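Local coordinates for alpha-tubulin N-acetyltransferase (Danio rerio, PDB 4H6U), which catalyses the transfer of an acetyl group from acetyl coenzyme A to alpha-tubulin, as a member of the GNAT acetyltransferase family, at residues Leu76-Lys80 and Glu136-Met141. The protein carries 1 engineered substitution. Numbering follows the deposited sequence.
Sequences LYLLK and ELFDFM. With K (potassium ion), chain D.
Tyr77 and Leu79, two residues apart on strand 75-81, both turn their side chains toward helix 133-145 and grip Leu137 between them, a clear case of a helix seated on a sheet by apolar packing. Leu137 CD2 meets Tyr77 CB at 3.7 Å, while the branch carbon Leu137 CG lies 3.9 Å from Leu79 CB. With CG anti to the carbonyl carbon (chi1 -54°), the Tyr77 ring swings toward the next turn of the helix. There Met141 crosses it at about a right angle, its CB over one face near the rim and its CG 3.7 Å from Tyr77 CE2, before the thioether bends away from the strand. Phe140 also crosses the tyrosine at about a right angle, meeting it obliquely, with CD2 4.1 Å from Tyr77 CD1. Cutting Tyr77 back to an alanine would probably open a gap beside Phe140 CD2 and under Met141 CG, taking away the ring they both meet. At the other end Glu136, extended beyond CG, crosses Leu79 at about a right angle, and both Leu79 CD1 and Leu79 CD2 lie 4.0 Å from Glu136 OE1. Glu136 OE1 is hydrogen-bonded to Ser24 OG and Glu136 OE2 to Asn25 N. Leu95 on neighbouring strand 90-99 continues the apolar floor under Leu137 and Met141, and Leu22 on strand 18-23 does so beside Leu79 and Phe140. The axes of segments 76-80 and 136-141 approach to 9.3 Å, with 134° between their N-to-C directions. Such a helix laid across the central mixed sheet, with acetyl coenzyme A near this helix, is characteristic of the GNAT acetyltransferase core.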
ATOM      1  N   LEU A  76      -0.611   0.276  -6.655  1.00 31.51           N
ATOM      2  CA  LEU A  76      -1.858  -0.440  -6.526  1.00 30.42           C
ATOM      3  C   LEU A  76      -2.821  -0.016  -7.630  1.00 31.36           C
ATOM      4  O   LEU A  76      -3.117   1.186  -7.766  1.00 33.62           O
ATOM      5  CB  LEU A  76      -2.473  -0.139  -5.172  1.00 33.73           C
ATOM      6  CG  LEU A  76      -3.803  -0.831  -4.883  1.00 40.94           C
ATOM      7  CD1 LEU A  76      -3.684  -2.354  -4.976  1.00 42.14           C
ATOM      8  CD2 LEU A  76      -4.261  -0.413  -3.483  1.00 42.36           C
ATOM      9  N   TYR A  77      -3.289  -0.985  -8.414  1.00 28.49           N
ATOM     10  CA  TYR A  77      -4.300  -0.706  -9.450  1.00 36.07           C
ATOM     11  C   TYR A  77      -5.666  -1.264  -9.051  1.00 39.28           C
ATOM     12  O   TYR A  77      -5.820  -2.446  -8.693  1.00 37.28           O
ATOM     13  CB  TYR A  77      -3.901  -1.310 -10.815  1.00 33.62           C
ATOM     14  CG  TYR A  77      -2.538  -0.903 -11.314  1.00 38.30           C
ATOM     15  CD1 TYR A  77      -2.395   0.162 -12.190  1.00 40.68           C
ATOM     16  CD2 TYR A  77      -1.387  -1.557 -10.887  1.00 39.79           C
ATOM     17  CE1 TYR A  77      -1.146   0.560 -12.638  1.00 44.14           C
ATOM     18  CE2 TYR A  77      -0.136  -1.160 -11.329  1.00 40.05           C
ATOM     19  CZ  TYR A  77      -0.019  -0.102 -12.196  1.00 42.75           C
ATOM     20  OH  TYR A  77       1.221   0.280 -12.640  1.00 47.34           O
ATOM     21  N   LEU A  78      -6.658  -0.394  -9.169  1.00 37.68           N
ATOM     22  CA  LEU A  78      -8.044  -0.759  -8.899  1.00 37.40           C
ATOM     23  C   LEU A  78      -8.843  -0.615 -10.194  1.00 41.97           C
ATOM     24  O   LEU A  78      -8.730   0.395 -10.904  1.00 42.40           O
ATOM     25  CB  LEU A  78      -8.650   0.145  -7.832  1.00 35.82           C
ATOM     26  CG  LEU A  78      -7.886   0.294  -6.502  1.00 38.54           C
ATOM     27  CD1 LEU A  78      -8.690   1.138  -5.554  1.00 39.60           C
ATOM     28  CD2 LEU A  78      -7.606  -1.041  -5.875  1.00 37.81           C
ATOM     29  N   LEU A  79      -9.649  -1.636 -10.472  1.00 39.59           N
ATOM     30  CA  LEU A  79     -10.516  -1.694 -11.633  1.00 37.59           C
ATOM     31  C   LEU A  79     -11.939  -1.389 -11.195  1.00 38.13           C
ATOM     32  O   LEU A  79     -12.495  -2.130 -10.368  1.00 37.62           O
ATOM     33  CB  LEU A  79     -10.436  -3.081 -12.299  1.00 36.01           C
ATOM     34  CG  LEU A  79     -11.118  -3.269 -13.667  1.00 39.75           C
ATOM     35  CD1 LEU A  79     -10.564  -2.352 -14.782  1.00 36.33           C
ATOM     36  CD2 LEU A  79     -10.998  -4.738 -14.059  1.00 40.54           C
ATOM     37  N   LYS A  80     -12.490  -0.294 -11.736  1.00 38.57           N
ATOM     38  CA  LYS A  80     -13.833   0.231 -11.398  1.00 44.21           C
ATOM     39  C   LYS A  80     -14.839  -0.254 -12.455  1.00 47.49           C
ATOM     40  O   LYS A  80     -14.654  -0.011 -13.661  1.00 37.73           O
ATOM     41  CB  LYS A  80     -13.802   1.804 -11.319  1.00 50.20           C
ATOM     42  CG  LYS A  80     -15.126   2.588 -10.896  1.00 68.71           C
ATOM     43  CD  LYS A  80     -14.906   4.012 -10.177  1.00 52.03           C
ATOM     44  CE  LYS A  80     -14.305   5.151 -11.040  1.00 94.98           C
ATOM     45  NZ  LYS A  80     -15.210   5.646 -12.133  1.00101.23           N
ATOM     46  N   GLU A 136      -7.931  -7.886 -17.803  1.00 33.23           N
ATOM     47  CA  GLU A 136      -7.947  -6.456 -18.097  1.00 36.13           C
ATOM     48  C   GLU A 136      -6.968  -5.713 -17.166  1.00 36.97           C
ATOM     49  O   GLU A 136      -6.200  -4.898 -17.633  1.00 39.87           O
ATOM     50  CB  GLU A 136      -9.369  -5.865 -18.011  1.00 38.30           C
ATOM     51  CG  GLU A 136      -9.438  -4.479 -18.606  1.00 34.99           C
ATOM     52  CD  GLU A 136     -10.835  -3.872 -18.655  1.00 44.37           C
ATOM     53  OE1 GLU A 136     -11.763  -4.374 -17.986  1.00 40.97           O
ATOM     54  OE2 GLU A 136     -10.978  -2.823 -19.316  1.00 48.89           O
ATOM     55  N   LEU A 137      -6.969  -5.997 -15.868  1.00 39.28           N
ATOM     56  CA  LEU A 137      -6.031  -5.337 -14.953  1.00 40.81           C
ATOM     57  C   LEU A 137      -4.578  -5.635 -15.250  1.00 40.55           C
ATOM     58  O   LEU A 137      -3.726  -4.735 -15.231  1.00 43.46           O
ATOM     59  CB  LEU A 137      -6.277  -5.766 -13.514  1.00 41.23           C
ATOM     60  CG  LEU A 137      -6.935  -4.721 -12.643  1.00 44.29           C
ATOM     61  CD1 LEU A 137      -6.935  -5.182 -11.202  1.00 40.46           C
ATOM     62  CD2 LEU A 137      -6.234  -3.356 -12.763  1.00 45.14           C
ATOM     63  N   PHE A 138      -4.288  -6.924 -15.420  1.00 36.11           N
ATOM     64  CA  PHE A 138      -2.930  -7.371 -15.639  1.00 35.93           C
ATOM     65  C   PHE A 138      -2.423  -6.725 -16.946  1.00 37.81           C
ATOM     66  O   PHE A 138      -1.371  -6.096 -16.972  1.00 39.22           O
ATOM     67  CB  PHE A 138      -2.896  -8.905 -15.682  1.00 36.35           C
ATOM     68  CG  PHE A 138      -1.535  -9.511 -15.494  1.00 39.44           C
ATOM     69  CD1 PHE A 138      -0.863  -9.428 -14.286  1.00 43.41           C
ATOM     70  CD2 PHE A 138      -0.934 -10.200 -16.540  1.00 36.91           C
ATOM     71  CE1 PHE A 138       0.423 -10.006 -14.119  1.00 36.86           C
ATOM     72  CE2 PHE A 138       0.334 -10.799 -16.394  1.00 35.53           C
ATOM     73  CZ  PHE A 138       1.011 -10.690 -15.166  1.00 33.58           C
ATOM     74  N   ASP A 139      -3.202  -6.803 -18.003  1.00 37.75           N
ATOM     75  CA  ASP A 139      -2.818  -6.163 -19.262  1.00 41.66           C
ATOM     76  C   ASP A 139      -2.565  -4.654 -19.104  1.00 39.81           C
ATOM     77  O   ASP A 139      -1.577  -4.133 -19.602  1.00 44.87           O
ATOM     78  CB  ASP A 139      -3.876  -6.388 -20.350  1.00 39.10           C
ATOM     79  CG  ASP A 139      -3.861  -7.809 -20.911  1.00 45.26           C
ATOM     80  OD1 ASP A 139      -2.933  -8.590 -20.584  1.00 44.90           O
ATOM     81  OD2 ASP A 139      -4.774  -8.141 -21.712  1.00 50.83           O
ATOM     82  N   PHE A 140      -3.412  -3.962 -18.351  1.00 33.13           N
ATOM     83  CA  PHE A 140      -3.190  -2.545 -18.142  1.00 34.96           C
ATOM     84  C   PHE A 140      -1.838  -2.282 -17.443  1.00 36.50           C
ATOM     85  O   PHE A 140      -1.073  -1.397 -17.855  1.00 34.35           O
ATOM     86  CB  PHE A 140      -4.340  -1.935 -17.350  1.00 36.33           C
ATOM     87  CG  PHE A 140      -4.230  -0.440 -17.203  1.00 42.07           C
ATOM     88  CD1 PHE A 140      -4.852   0.398 -18.096  1.00 40.82           C
ATOM     89  CD2 PHE A 140      -3.428   0.116 -16.208  1.00 42.37           C
ATOM     90  CE1 PHE A 140      -4.739   1.793 -17.991  1.00 44.82           C
ATOM     91  CE2 PHE A 140      -3.283   1.497 -16.083  1.00 41.48           C
ATOM     92  CZ  PHE A 140      -3.933   2.349 -16.985  1.00 47.83           C
ATOM     93  N   MET A 141      -1.525  -3.076 -16.429  1.00 35.85           N
ATOM     94  CA  MET A 141      -0.262  -2.917 -15.689  1.00 37.01           C
ATOM     95  C   MET A 141       0.939  -3.191 -16.622  1.00 38.39           C
ATOM     96  O   MET A 141       1.883  -2.413 -16.680  1.00 41.52           O
ATOM     97  CB  MET A 141      -0.249  -3.843 -14.464  1.00 35.69           C
ATOM     98  CG  MET A 141       1.037  -3.805 -13.615  1.00 38.28           C
ATOM     99  SD  MET A 141       2.313  -4.950 -14.209  1.00 40.00           S
ATOM    100  CE  MET A 141       1.525  -6.516 -13.984  1.00 30.75           C
TER
HETATM  101  K     K D 202     -14.094   7.804 -12.984  1.00 61.37           K